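Local coordinates for protein phenylalanine hydroxylase (Colwellia psychrerythraea, PDB 2V27) that probably hydroxylates L-phenylalanine to L-tyrosine with molecular oxygen and tetrahydrobiopterin, as an iron-dependent, cold-active monooxygenase, at residues 161-173 and 180-194. Residues are numbered along the deposited sequence; the frame is centred on the assembly and turned at random.
Sequences LYWFTIEFGLLDT and YGGGVLSSPGETDYA. With FE (Fe (III) ion), chain E.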
# COMPACT_ATOMS: atom_id res chain seq x y z
N LEU B 161 9.59 -2.83 -16.82
CA LEU B 161 8.91 -3.11 -18.07
C LEU B 161 7.98 -4.35 -17.94
O LEU B 161 6.81 -4.32 -18.33
CB LEU B 161 9.90 -3.32 -19.23
CG LEU B 161 9.27 -3.71 -20.59
CD1 LEU B 161 8.18 -2.72 -21.13
CD2 LEU B 161 10.41 -3.90 -21.64
N TYR B 162 8.48 -5.42 -17.33
CA TYR B 162 7.75 -6.67 -17.16
C TYR B 162 6.53 -6.39 -16.27
O TYR B 162 5.40 -6.83 -16.58
CB TYR B 162 8.69 -7.66 -16.46
CG TYR B 162 8.23 -9.12 -16.44
CD1 TYR B 162 8.57 -9.98 -17.49
CD2 TYR B 162 7.47 -9.62 -15.39
CE1 TYR B 162 8.18 -11.31 -17.51
CE2 TYR B 162 7.07 -11.00 -15.39
CZ TYR B 162 7.47 -11.81 -16.47
OH TYR B 162 7.13 -13.16 -16.60
N TRP B 163 6.74 -5.59 -15.22
CA TRP B 163 5.68 -5.31 -14.26
C TRP B 163 4.50 -4.65 -14.97
O TRP B 163 3.36 -5.04 -14.77
CB TRP B 163 6.24 -4.36 -13.18
CG TRP B 163 5.23 -4.01 -12.12
CD1 TRP B 163 4.53 -2.80 -11.98
CD2 TRP B 163 4.85 -4.82 -11.00
NE1 TRP B 163 3.72 -2.86 -10.85
CE2 TRP B 163 3.91 -4.07 -10.21
CE3 TRP B 163 5.19 -6.12 -10.60
CZ2 TRP B 163 3.31 -4.61 -9.04
CZ3 TRP B 163 4.62 -6.64 -9.43
CH2 TRP B 163 3.69 -5.88 -8.66
N PHE B 164 4.80 -3.65 -15.79
CA PHE B 164 3.75 -2.91 -16.43
C PHE B 164 3.14 -3.55 -17.67
O PHE B 164 2.20 -2.98 -18.25
CB PHE B 164 4.26 -1.52 -16.72
CG PHE B 164 4.33 -0.66 -15.47
CD1 PHE B 164 5.57 -0.23 -14.95
CD2 PHE B 164 3.13 -0.33 -14.80
CE1 PHE B 164 5.63 0.59 -13.78
CE2 PHE B 164 3.14 0.46 -13.66
CZ PHE B 164 4.39 0.94 -13.14
N THR B 165 3.65 -4.73 -18.09
CA THR B 165 3.13 -5.45 -19.27
C THR B 165 2.65 -6.83 -18.81
O THR B 165 1.48 -7.01 -18.52
CB THR B 165 4.22 -5.56 -20.42
OG1 THR B 165 5.47 -6.07 -19.89
CG2 THR B 165 4.45 -4.16 -20.99
N ILE B 166 3.57 -7.78 -18.68
CA ILE B 166 3.19 -9.14 -18.31
C ILE B 166 2.43 -9.23 -16.98
O ILE B 166 1.53 -10.10 -16.87
CB ILE B 166 4.47 -10.02 -18.33
CG1 ILE B 166 4.90 -10.18 -19.84
CG2 ILE B 166 4.24 -11.43 -17.65
CD1 ILE B 166 6.21 -10.80 -20.04
N GLU B 167 2.82 -8.43 -15.96
CA GLU B 167 2.11 -8.55 -14.69
C GLU B 167 0.82 -7.68 -14.63
O GLU B 167 -0.24 -8.20 -14.22
CB GLU B 167 3.04 -8.33 -13.47
CG GLU B 167 4.17 -9.33 -13.48
CD GLU B 167 3.70 -10.77 -13.15
OE1 GLU B 167 4.52 -11.70 -13.30
OE2 GLU B 167 2.54 -11.00 -12.71
N PHE B 168 0.91 -6.40 -14.99
CA PHE B 168 -0.23 -5.47 -14.79
C PHE B 168 -0.74 -4.76 -16.04
O PHE B 168 -1.41 -3.73 -15.96
CB PHE B 168 0.12 -4.46 -13.64
CG PHE B 168 0.05 -5.12 -12.29
CD1 PHE B 168 1.15 -5.81 -11.79
CD2 PHE B 168 -1.16 -5.18 -11.60
CE1 PHE B 168 1.06 -6.54 -10.60
CE2 PHE B 168 -1.26 -5.90 -10.41
CZ PHE B 168 -0.13 -6.58 -9.91
N GLY B 169 -0.45 -5.34 -17.20
CA GLY B 169 -0.90 -4.74 -18.45
C GLY B 169 -2.40 -4.73 -18.66
O GLY B 169 -3.09 -5.68 -18.33
N LEU B 170 -2.86 -3.61 -19.20
CA LEU B 170 -4.24 -3.47 -19.59
C LEU B 170 -4.35 -3.19 -21.08
O LEU B 170 -3.36 -2.80 -21.73
CB LEU B 170 -4.91 -2.29 -18.84
CG LEU B 170 -4.85 -2.35 -17.30
CD1 LEU B 170 -5.63 -1.14 -16.72
CD2 LEU B 170 -5.46 -3.65 -16.79
N LEU B 171 -5.56 -3.37 -21.60
CA LEU B 171 -5.85 -2.94 -23.00
C LEU B 171 -6.96 -1.89 -23.01
O LEU B 171 -7.96 -2.02 -22.28
CB LEU B 171 -6.31 -4.09 -23.90
CG LEU B 171 -5.50 -5.39 -23.94
CD1 LEU B 171 -6.21 -6.31 -24.95
CD2 LEU B 171 -4.11 -5.07 -24.39
N ASP B 172 -6.78 -0.90 -23.90
CA ASP B 172 -7.84 0.06 -24.21
C ASP B 172 -8.45 -0.30 -25.57
O ASP B 172 -7.87 -0.04 -26.64
CB ASP B 172 -7.20 1.45 -24.23
CG ASP B 172 -8.19 2.58 -24.54
OD1 ASP B 172 -9.41 2.34 -24.46
OD2 ASP B 172 -7.69 3.70 -24.82
N THR B 173 -9.60 -0.94 -25.50
CA THR B 173 -10.25 -1.52 -26.68
C THR B 173 -11.52 -0.78 -27.05
O THR B 173 -12.12 -0.13 -26.20
CB THR B 173 -10.57 -3.05 -26.51
OG1 THR B 173 -11.83 -3.25 -25.83
CG2 THR B 173 -9.38 -3.81 -25.74
N TYR B 180 -4.63 -7.87 -19.75
CA TYR B 180 -3.75 -8.95 -20.18
C TYR B 180 -2.70 -9.35 -19.13
O TYR B 180 -2.10 -10.42 -19.23
CB TYR B 180 -3.12 -8.74 -21.59
CG TYR B 180 -2.00 -7.74 -21.66
CD1 TYR B 180 -0.66 -8.17 -21.61
CD2 TYR B 180 -2.26 -6.34 -21.72
CE1 TYR B 180 0.37 -7.26 -21.66
CE2 TYR B 180 -1.22 -5.41 -21.80
CZ TYR B 180 0.09 -5.86 -21.76
OH TYR B 180 1.19 -5.00 -21.76
N GLY B 181 -2.49 -8.48 -18.13
CA GLY B 181 -1.50 -8.76 -17.07
C GLY B 181 -1.91 -9.89 -16.11
O GLY B 181 -3.02 -9.88 -15.53
N GLY B 182 -0.99 -10.86 -15.90
CA GLY B 182 -1.32 -12.05 -15.10
C GLY B 182 -1.56 -11.80 -13.60
O GLY B 182 -2.36 -12.50 -12.95
N GLY B 183 -0.91 -10.76 -13.08
CA GLY B 183 -1.09 -10.33 -11.69
C GLY B 183 -2.52 -9.85 -11.44
O GLY B 183 -3.02 -9.91 -10.30
N VAL B 184 -3.18 -9.32 -12.50
CA VAL B 184 -4.54 -8.85 -12.41
C VAL B 184 -5.47 -10.04 -12.65
O VAL B 184 -6.44 -10.27 -11.89
CB VAL B 184 -4.81 -7.76 -13.48
CG1 VAL B 184 -6.23 -7.22 -13.32
CG2 VAL B 184 -3.82 -6.56 -13.37
N LEU B 185 -5.18 -10.83 -13.72
CA LEU B 185 -6.07 -11.93 -14.17
C LEU B 185 -6.30 -12.99 -13.12
O LEU B 185 -7.33 -13.68 -13.18
CB LEU B 185 -5.51 -12.58 -15.48
CG LEU B 185 -5.61 -11.71 -16.74
CD1 LEU B 185 -4.69 -12.10 -17.90
CD2 LEU B 185 -7.03 -11.73 -17.30
N SER B 186 -5.31 -13.23 -12.27
CA SER B 186 -5.44 -14.30 -11.30
C SER B 186 -6.02 -13.85 -9.95
O SER B 186 -6.05 -14.64 -9.05
CB SER B 186 -4.08 -14.98 -11.07
OG SER B 186 -3.14 -14.05 -10.48
N SER B 187 -6.46 -12.60 -9.83
CA SER B 187 -6.88 -12.04 -8.54
C SER B 187 -8.21 -11.29 -8.65
O SER B 187 -8.31 -10.32 -9.39
CB SER B 187 -5.84 -11.00 -8.07
OG SER B 187 -6.29 -10.29 -6.92
N PRO B 188 -9.21 -11.66 -7.84
CA PRO B 188 -10.47 -10.87 -7.88
C PRO B 188 -10.22 -9.43 -7.42
O PRO B 188 -10.75 -8.48 -8.02
CB PRO B 188 -11.41 -11.63 -6.90
CG PRO B 188 -10.80 -13.04 -6.83
CD PRO B 188 -9.30 -12.83 -6.93
N GLY B 189 -9.42 -9.27 -6.37
CA GLY B 189 -9.17 -7.88 -5.83
C GLY B 189 -8.45 -7.00 -6.87
O GLY B 189 -8.88 -5.86 -7.12
N GLU B 190 -7.45 -7.56 -7.54
CA GLU B 190 -6.77 -6.81 -8.60
C GLU B 190 -7.64 -6.54 -9.82
O GLU B 190 -7.53 -5.46 -10.42
CB GLU B 190 -5.51 -7.54 -9.05
CG GLU B 190 -4.44 -7.77 -8.00
CD GLU B 190 -3.78 -6.48 -7.45
OE1 GLU B 190 -4.05 -5.41 -7.99
OE2 GLU B 190 -3.02 -6.63 -6.45
N THR B 191 -8.48 -7.50 -10.19
CA THR B 191 -9.36 -7.31 -11.35
C THR B 191 -10.37 -6.18 -11.09
O THR B 191 -10.61 -5.32 -11.95
CB THR B 191 -10.08 -8.63 -11.68
OG1 THR B 191 -9.13 -9.51 -12.25
CG2 THR B 191 -11.20 -8.41 -12.69
N ASP B 192 -10.99 -6.21 -9.90
CA ASP B 192 -12.03 -5.20 -9.61
C ASP B 192 -11.37 -3.81 -9.62
O ASP B 192 -11.89 -2.88 -10.22
CB ASP B 192 -12.62 -5.47 -8.24
CG ASP B 192 -13.73 -4.48 -7.85
OD1 ASP B 192 -13.80 -4.15 -6.66
OD2 ASP B 192 -14.57 -4.12 -8.68
N TYR B 193 -10.21 -3.68 -9.01
CA TYR B 193 -9.58 -2.37 -8.84
C TYR B 193 -9.13 -1.86 -10.22
O TYR B 193 -9.40 -0.71 -10.60
CB TYR B 193 -8.40 -2.52 -7.89
CG TYR B 193 -7.55 -1.29 -7.73
CD1 TYR B 193 -7.82 -0.29 -6.75
CD2 TYR B 193 -6.38 -1.17 -8.49
CE1 TYR B 193 -6.95 0.82 -6.60
CE2 TYR B 193 -5.53 -0.08 -8.37
CZ TYR B 193 -5.81 0.92 -7.42
OH TYR B 193 -4.94 2.00 -7.27
N ALA B 194 -8.49 -2.72 -11.01
CA ALA B 194 -8.00 -2.34 -12.35
C ALA B 194 -9.14 -1.93 -13.26
O ALA B 194 -8.97 -0.99 -14.04
CB ALA B 194 -7.17 -3.49 -12.98
FE FE E . 3.20 -13.19 -12.60
O HOH W 1 0.83 -2.49 -20.72
O HOH W 2 4.34 -12.76 -10.70
O HOH W 3 4.64 -14.71 -12.64
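The Y180 ring lies with one face over G169, whose CA sits 3.8 Å from the ring centroid in a CH-pi contact. L170 O meets the edge of that ring in its plane, 3.4 Å from CE2, and CD2 of L171 packs on Y180 CD2. With CG of Y180 between its N and carbonyl carbon (chi1 76°), Y180 OH lies 3.2 Å from T165 CA, beside its CB, and donates to a water that donates to F164 O. The F168 ring takes CG2 of V184 obliquely on its CD2, at 3.5 Å, and has E190 OE1 near its plane at CE2, ring and carboxylate planes 77° apart; E190 OE2 forms a salt bridge with K265 of the second subunit. Replacing Y180 by an alanine strips away ring and hydroxyl, which is likely to uncover G169 CA and leave the water without its phenol donor.

Backbone bonds join the segments as well. G169 O accepts from both Y180 N and G181 N, and G182 N gives a fairly straight bond to I166 O (2.8 Å, 164°). That fastens the glycine-rich start of helix 182-185 to the end of helix 152-167, where E167 chelates the iron through OE1 (2.1 Å) and OE2 (2.3 Å). H122 and H127 complete the facial triad, and S186 OG bonds H122 ND1, so the contact supplies one iron ligand and probably helps to orient another.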